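Long-range contacts in V-type ATP synthase alpha chain (Nanoarchaeum equitans Kin4-M, PDB 5BN3), which forms subunit A of a V-type ATP synthase, a rotary assembly, and carries a P-loop-type nucleotide-binding domain that holds ADP in this model: residues Val316-Ser321 and Thr374-Val379; Ser218-Gly223 and Asn393-Val398. All blocks are in the same frame, centred on the assembly; numbering follows the deposited sequence.

Contact 1. Residues Val316-Ser321 and Thr374-Val379; sequences VVNADS and TIIGAV. With MG (magnesium ion), chain L.
Ile376 is held by Val316-Ser321 through both its backbone N and its backbone O: the N gives a hydrogen bond to Val317 O at 2.8 Å, and the O receives one from Ala319 N, also at 2.8 Å. This is textbook parallel pairing, one residue bonded to the two that flank its register partner, Asn318. The bonds are close to straight (176° and 169°), and the short strand axes run within 12° of each other. Above the backbone, Ile376 and Asn318 lie side by side and point the same way, so that Asn318 ND2 packs 3.7 Å from Ile376 CB; that amide nitrogen is hydrogen-bonded to Asn233 of helix 229-239. Val316 CG2 adds a looser apolar touch on Ile376 CG1. On the opposite face, Val317 sends its side chain out beside Ile375, and CB of Val317 is 4.4 Å from CG1 of Ile375. Further along, Ala378 N bonds to Ala319 O at 2.9 Å, while Ala378 CB packs 3.5 Å from that same oxygen and also meets Asp320 OD1. There a cis peptide precedes Ser321 and breaks the even register. At the other end, Thr374 OG1, anti to its carbonyl carbon, binds a magnesium ion at 2.4 Å beside Ser372 and is hydrogen-bonded to Gly216 N. The strand 314-320, apolar and ending in an aspartate, resembles a Walker B strand of the P-loop fold. Pairing up to Ala319 is consistent with a firm base for the strand end, and the hydrogen bond between Asp320 OD2 and Thr230 ties the carboxylate to the nucleotide pocket.

Contact 2. Residues Ser218-Gly223 and Asn393-Val398; sequences SAAVPG and NTLRLV
Val398 covers one face of two successive peptide groups of Ser218-Gly223. Val398 CB stands over the Ser218-Ala219 unit, 3.9 Å from Ser218 O, and Val398 CG2 sits above the nitrogen of the Ala219-Ala220 unit, 3.9 Å from Ala220 N. The edges of the latter group are taken up by neighbouring strands: Ala219 bonds to Gly377 of strand 370-379, and the Ala220 backbone pairs with Ala400. In Val398, CG1 stands anti to the carbonyl carbon (chi1 -59°) and meets CB and OG of Ser218; CG2, between the backbone N and the carbonyl carbon, lies against Ala220. The serine hydroxyl, Ser218 OG, lies only 3.3 Å from Val398 CA without bonding to it. Instead OG donates to a water at 2.6 Å, and that water in turn donates to Leu397 O at 3.2 Å; Gly399 N adds a weak bond to OG.

In P-loop proteins the strand before the phosphate-binding loop is flanked by helices, and strand 218-222, leading through Gly223 into the loop that holds ADP, follows this pattern. Here residues 394-398, from helix 389-395 onward, cover the strand. Ala220 CB fits against Thr394 CG2 at 3.6 Å, the methyl standing anti to the backbone N, while Thr394 OG1 bonds back to Val390 O. Leu395 reaches the same alanine with CD2, 4.3 Å from Ala220 CB. Thr394 O accepts from both Leu397 N and Val398 N, tying down the turn that presents Val398 to the strand. Next to it, Arg396 NE is hydrogen-bonded to Asn230 of a neighbouring NEQ263 subunit.

In the fold
Contacts 1 and 2 share one sheet of the nucleotide-binding domain, their centres about 9 Å apart. Strand 370-379 is the shared element: paired with 314-320 on one edge, it meets 218-222 on the other, where Gly377 O lies 2.8 Å from Val221 N and Val379 N lies 3.0 Å from Val221 O, both probable hydrogen bonds. Ile376 CG2 also packs on Val221 CG2 at 3.7 Å. Along the chain, contact 1 is nested within the loop that contact 2 closes. Both lead to the ADP pocket: residues 224-231 follow directly after 218-223, and the Asp320 side chain comes within about 5 Å of ADP and 4 Å of a magnesium ion other than the one on Thr374.

Contact 1. Residues Val316-Ser321 and Thr374-Val379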
ATOM      1  N   VAL A 316      -1.336  -0.681 -40.568  1.00 32.26           N
ATOM      2  CA  VAL A 316      -1.106  -1.035 -39.173  1.00 32.55           C
ATOM      3  C   VAL A 316      -0.232   0.014 -38.495  1.00 32.21           C
ATOM      4  O   VAL A 316       0.777   0.449 -39.051  1.00 34.72           O
ATOM      5  CB  VAL A 316      -0.499  -2.453 -39.009  1.00 38.09           C
ATOM      6  CG1 VAL A 316       0.762  -2.599 -39.832  1.00 38.40           C
ATOM      7  CG2 VAL A 316      -0.217  -2.754 -37.543  1.00 37.86           C
ATOM      8  N   VAL A 317      -0.647   0.443 -37.308  1.00 31.38           N
ATOM      9  CA  VAL A 317       0.164   1.335 -36.492  1.00 33.68           C
ATOM     10  C   VAL A 317       0.677   0.588 -35.272  1.00 37.65           C
ATOM     11  O   VAL A 317      -0.110   0.013 -34.516  1.00 32.60           O
ATOM     12  CB  VAL A 317      -0.639   2.566 -36.022  1.00 37.27           C
ATOM     13  CG1 VAL A 317       0.120   3.308 -34.941  1.00 38.52           C
ATOM     14  CG2 VAL A 317      -0.914   3.495 -37.183  1.00 35.48           C
ATOM     15  N   ASN A 318       1.996   0.576 -35.098  1.00 32.66           N
ATOM     16  CA  ASN A 318       2.608   0.038 -33.887  1.00 34.82           C
ATOM     17  C   ASN A 318       3.077   1.191 -33.005  1.00 40.78           C
ATOM     18  O   ASN A 318       3.853   2.039 -33.449  1.00 39.31           O
ATOM     19  CB  ASN A 318       3.798  -0.870 -34.225  1.00 41.71           C
ATOM     20  CG  ASN A 318       3.424  -2.016 -35.149  1.00 46.06           C
ATOM     21  OD1 ASN A 318       3.531  -1.904 -36.371  1.00 51.04           O
ATOM     22  ND2 ASN A 318       2.993  -3.130 -34.567  1.00 41.71           N
ATOM     23  N   ALA A 319       2.608   1.230 -31.762  1.00 31.50           N
ATOM     24  CA  ALA A 319       2.995   2.295 -30.837  1.00 30.64           C
ATOM     25  C   ALA A 319       3.785   1.746 -29.651  1.00 40.45           C
ATOM     26  O   ALA A 319       3.244   1.009 -28.826  1.00 36.21           O
ATOM     27  CB  ALA A 319       1.770   3.054 -30.356  1.00 33.96           C
ATOM     28  N   ASP A 320       5.056   2.129 -29.568  1.00 35.77           N
ATOM     29  CA  ASP A 320       5.984   1.610 -28.567  1.00 33.97           C
ATOM     30  C   ASP A 320       6.739   2.782 -27.938  1.00 34.18           C
ATOM     31  O   ASP A 320       7.662   3.311 -28.550  1.00 34.43           O
ATOM     32  CB  ASP A 320       6.968   0.653 -29.259  1.00 33.09           C
ATOM     33  CG  ASP A 320       7.985   0.047 -28.307  1.00 42.16           C
ATOM     34  OD1 ASP A 320       7.721  -0.012 -27.087  1.00 35.47           O
ATOM     35  OD2 ASP A 320       9.056  -0.392 -28.785  1.00 41.60           O
ATOM     36  N   SER A 321       6.364   3.200 -26.730  1.00 33.16           N
ATOM     37  CA  SER A 321       5.322   2.570 -25.926  1.00 31.54           C
ATOM     38  C   SER A 321       4.307   3.606 -25.439  1.00 34.06           C
ATOM     39  O   SER A 321       4.661   4.761 -25.191  1.00 31.34           O
ATOM     40  CB  SER A 321       5.962   1.866 -24.725  1.00 33.53           C
ATOM     41  OG  SER A 321       5.063   1.787 -23.636  1.00 39.95           O
ATOM     42  N   THR A 374      -5.359  -0.776 -38.251  1.00 32.78           N
ATOM     43  CA  THR A 374      -5.150  -1.706 -37.150  1.00 30.81           C
ATOM     44  C   THR A 374      -4.113  -1.113 -36.191  1.00 25.41           C
ATOM     45  O   THR A 374      -3.071  -0.621 -36.626  1.00 29.94           O
ATOM     46  CB  THR A 374      -4.684  -3.073 -37.690  1.00 34.26           C
ATOM     47  OG1 THR A 374      -5.554  -3.488 -38.756  1.00 31.57           O
ATOM     48  CG2 THR A 374      -4.697  -4.116 -36.593  1.00 37.04           C
ATOM     49  N   ILE A 375      -4.397  -1.138 -34.891  1.00 28.42           N
ATOM     50  CA  ILE A 375      -3.522  -0.480 -33.919  1.00 27.45           C
ATOM     51  C   ILE A 375      -2.991  -1.431 -32.855  1.00 38.42           C
ATOM     52  O   ILE A 375      -3.761  -2.068 -32.136  1.00 30.46           O
ATOM     53  CB  ILE A 375      -4.233   0.705 -33.230  1.00 33.36           C
ATOM     54  CG1 ILE A 375      -4.541   1.804 -34.252  1.00 37.94           C
ATOM     55  CG2 ILE A 375      -3.375   1.273 -32.112  1.00 38.20           C
ATOM     56  CD1 ILE A 375      -5.267   2.998 -33.664  1.00 39.53           C
ATOM     57  N   ILE A 376      -1.667  -1.516 -32.760  1.00 30.80           N
ATOM     58  CA  ILE A 376      -1.017  -2.321 -31.735  1.00 31.69           C
ATOM     59  C   ILE A 376      -0.299  -1.394 -30.757  1.00 36.51           C
ATOM     60  O   ILE A 376       0.630  -0.683 -31.143  1.00 35.51           O
ATOM     61  CB  ILE A 376       0.007  -3.301 -32.347  1.00 34.45           C
ATOM     62  CG1 ILE A 376      -0.606  -4.059 -33.530  1.00 39.82           C
ATOM     63  CG2 ILE A 376       0.516  -4.273 -31.290  1.00 36.96           C
ATOM     64  CD1 ILE A 376      -1.805  -4.907 -33.162  1.00 38.57           C
ATOM     65  N   GLY A 377      -0.730  -1.397 -29.497  1.00 32.27           N
ATOM     66  CA  GLY A 377      -0.126  -0.543 -28.489  1.00 28.87           C
ATOM     67  C   GLY A 377       0.644  -1.308 -27.428  1.00 37.63           C
ATOM     68  O   GLY A 377       0.072  -2.091 -26.669  1.00 31.19           O
ATOM     69  N   ALA A 378       1.951  -1.082 -27.375  1.00 38.33           N
ATOM     70  CA  ALA A 378       2.774  -1.663 -26.320  1.00 33.76           C
ATOM     71  C   ALA A 378       2.574  -0.878 -25.025  1.00 33.55           C
ATOM     72  O   ALA A 378       2.381   0.340 -25.050  1.00 30.64           O
ATOM     73  CB  ALA A 378       4.232  -1.659 -26.723  1.00 32.84           C
ATOM     74  N   VAL A 379       2.601  -1.578 -23.895  1.00 28.73           N
ATOM     75  CA  VAL A 379       2.452  -0.937 -22.592  1.00 28.72           C
ATOM     76  C   VAL A 379       3.600  -1.367 -21.688  1.00 31.12           C
ATOM     77  O   VAL A 379       4.004  -2.529 -21.710  1.00 29.88           O
ATOM     78  CB  VAL A 379       1.108  -1.305 -21.924  1.00 35.55           C
ATOM     79  CG1 VAL A 379       0.869  -0.437 -20.697  1.00 31.26           C
ATOM     80  CG2 VAL A 379      -0.037  -1.140 -22.899  1.00 31.85           C
TER
HETATM   81 MG    MG L 610      -5.410  -2.773 -40.996  1.00 41.86          MG

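Contact 2. Residues Ser218-Gly223 and Asn393-Val398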
ATOM      1  N   SER A 218      -7.642  -3.948 -32.779  1.00 29.38           N
ATOM      2  CA  SER A 218      -6.593  -3.385 -31.942  1.00 31.11           C
ATOM      3  C   SER A 218      -6.172  -4.380 -30.870  1.00 31.13           C
ATOM      4  O   SER A 218      -6.958  -5.239 -30.473  1.00 31.22           O
ATOM      5  CB  SER A 218      -7.056  -2.075 -31.300  1.00 28.42           C
ATOM      6  OG  SER A 218      -8.260  -2.257 -30.579  1.00 33.68           O
ATOM      7  N   ALA A 219      -4.930  -4.257 -30.410  1.00 25.64           N
ATOM      8  CA  ALA A 219      -4.403  -5.133 -29.370  1.00 30.09           C
ATOM      9  C   ALA A 219      -3.444  -4.385 -28.461  1.00 38.57           C
ATOM     10  O   ALA A 219      -2.793  -3.426 -28.883  1.00 33.76           O
ATOM     11  CB  ALA A 219      -3.703  -6.331 -29.986  1.00 29.04           C
ATOM     12  N   ALA A 220      -3.354  -4.836 -27.214  1.00 28.29           N
ATOM     13  CA  ALA A 220      -2.390  -4.293 -26.266  1.00 29.03           C
ATOM     14  C   ALA A 220      -1.275  -5.306 -26.013  1.00 35.80           C
ATOM     15  O   ALA A 220      -1.533  -6.509 -25.924  1.00 27.69           O
ATOM     16  CB  ALA A 220      -3.078  -3.934 -24.964  1.00 29.95           C
ATOM     17  N   VAL A 221      -0.041  -4.818 -25.897  1.00 29.86           N
ATOM     18  CA  VAL A 221       1.105  -5.674 -25.591  1.00 28.37           C
ATOM     19  C   VAL A 221       1.832  -5.167 -24.348  1.00 28.72           C
ATOM     20  O   VAL A 221       2.838  -4.468 -24.453  1.00 29.26           O
ATOM     21  CB  VAL A 221       2.111  -5.741 -26.767  1.00 25.06           C
ATOM     22  CG1 VAL A 221       3.143  -6.838 -26.529  1.00 31.82           C
ATOM     23  CG2 VAL A 221       1.393  -5.987 -28.083  1.00 28.71           C
ATOM     24  N   PRO A 222       1.309  -5.499 -23.158  1.00 27.94           N
ATOM     25  CA  PRO A 222       1.993  -5.097 -21.927  1.00 29.25           C
ATOM     26  C   PRO A 222       3.004  -6.145 -21.484  1.00 30.53           C
ATOM     27  O   PRO A 222       2.805  -7.340 -21.725  1.00 31.68           O
ATOM     28  CB  PRO A 222       0.853  -5.012 -20.910  1.00 30.61           C
ATOM     29  CG  PRO A 222      -0.120  -6.050 -21.375  1.00 35.84           C
ATOM     30  CD  PRO A 222      -0.019  -6.080 -22.888  1.00 24.13           C
ATOM     31  N   GLY A 223       4.081  -5.692 -20.848  1.00 30.80           N
ATOM     32  CA  GLY A 223       5.102  -6.581 -20.329  1.00 30.32           C
ATOM     33  C   GLY A 223       6.120  -5.805 -19.518  1.00 32.84           C
ATOM     34  O   GLY A 223       6.247  -4.593 -19.679  1.00 28.54           O
ATOM     35  N   ASN A 393      -6.882   0.480 -18.240  1.00 29.19           N
ATOM     36  CA  ASN A 393      -7.679   1.326 -19.128  1.00 32.97           C
ATOM     37  C   ASN A 393      -7.638   0.833 -20.571  1.00 31.67           C
ATOM     38  O   ASN A 393      -8.665   0.781 -21.249  1.00 33.07           O
ATOM     39  CB  ASN A 393      -7.193   2.780 -19.079  1.00 31.88           C
ATOM     40  CG  ASN A 393      -7.594   3.490 -17.803  1.00 36.45           C
ATOM     41  OD1 ASN A 393      -8.497   3.054 -17.088  1.00 41.97           O
ATOM     42  ND2 ASN A 393      -6.931   4.606 -17.517  1.00 44.55           N
ATOM     43  N   THR A 394      -6.440   0.484 -21.031  1.00 31.69           N
ATOM     44  CA  THR A 394      -6.243  -0.002 -22.392  1.00 33.77           C
ATOM     45  C   THR A 394      -7.035  -1.284 -22.665  1.00 28.55           C
ATOM     46  O   THR A 394      -7.582  -1.464 -23.752  1.00 28.25           O
ATOM     47  CB  THR A 394      -4.742  -0.235 -22.683  1.00 30.93           C
ATOM     48  OG1 THR A 394      -4.019   0.989 -22.485  1.00 36.57           O
ATOM     49  CG2 THR A 394      -4.534  -0.707 -24.106  1.00 32.28           C
ATOM     50  N   LEU A 395      -7.118  -2.161 -21.668  1.00 30.38           N
ATOM     51  CA  LEU A 395      -7.833  -3.428 -21.827  1.00 31.13           C
ATOM     52  C   LEU A 395      -9.333  -3.246 -22.049  1.00 40.57           C
ATOM     53  O   LEU A 395     -10.001  -4.135 -22.577  1.00 38.58           O
ATOM     54  CB  LEU A 395      -7.581  -4.344 -20.624  1.00 32.22           C
ATOM     55  CG  LEU A 395      -6.150  -4.866 -20.496  1.00 37.65           C
ATOM     56  CD1 LEU A 395      -6.054  -5.954 -19.434  1.00 36.96           C
ATOM     57  CD2 LEU A 395      -5.661  -5.375 -21.836  1.00 35.58           C
ATOM     58  N   ARG A 396      -9.867  -2.095 -21.655  1.00 27.55           N
ATOM     59  CA  ARG A 396     -11.284  -1.826 -21.877  1.00 28.52           C
ATOM     60  C   ARG A 396     -11.519  -1.088 -23.194  1.00 31.84           C
ATOM     61  O   ARG A 396     -12.650  -0.722 -23.518  1.00 34.52           O
ATOM     62  CB  ARG A 396     -11.884  -1.062 -20.691  1.00 36.63           C
ATOM     63  CG  ARG A 396     -11.774  -1.821 -19.373  1.00 39.34           C
ATOM     64  CD  ARG A 396     -12.859  -1.414 -18.391  1.00 49.26           C
ATOM     65  NE  ARG A 396     -12.879   0.026 -18.153  1.00 42.22           N
ATOM     66  CZ  ARG A 396     -12.081   0.653 -17.294  1.00 45.30           C
ATOM     67  NH1 ARG A 396     -11.192  -0.031 -16.590  1.00 40.56           N
ATOM     68  NH2 ARG A 396     -12.173   1.966 -17.141  1.00 46.10           N
ATOM     69  N   LEU A 397     -10.449  -0.905 -23.964  1.00 30.68           N
ATOM     70  CA  LEU A 397     -10.535  -0.208 -25.246  1.00 31.54           C
ATOM     71  C   LEU A 397     -10.158  -1.087 -26.443  1.00 33.47           C
ATOM     72  O   LEU A 397     -10.659  -0.881 -27.550  1.00 40.52           O
ATOM     73  CB  LEU A 397      -9.656   1.048 -25.233  1.00 35.27           C
ATOM     74  CG  LEU A 397     -10.032   2.166 -24.257  1.00 37.44           C
ATOM     75  CD1 LEU A 397      -8.953   3.243 -24.220  1.00 34.48           C
ATOM     76  CD2 LEU A 397     -11.372   2.775 -24.631  1.00 33.57           C
ATOM     77  N   VAL A 398      -9.287  -2.070 -26.223  1.00 32.34           N
ATOM     78  CA  VAL A 398      -8.755  -2.873 -27.331  1.00 30.55           C
ATOM     79  C   VAL A 398      -9.457  -4.221 -27.496  1.00 36.63           C
ATOM     80  O   VAL A 398     -10.232  -4.636 -26.633  1.00 33.17           O
ATOM     81  CB  VAL A 398      -7.230  -3.088 -27.205  1.00 27.37           C
ATOM     82  CG1 VAL A 398      -6.512  -1.751 -27.175  1.00 33.22           C
ATOM     83  CG2 VAL A 398      -6.902  -3.893 -25.950  1.00 28.44           C
TER
HETATM   84  O   HOH W   1      -9.604  -0.045 -30.435  1.00 54.96           O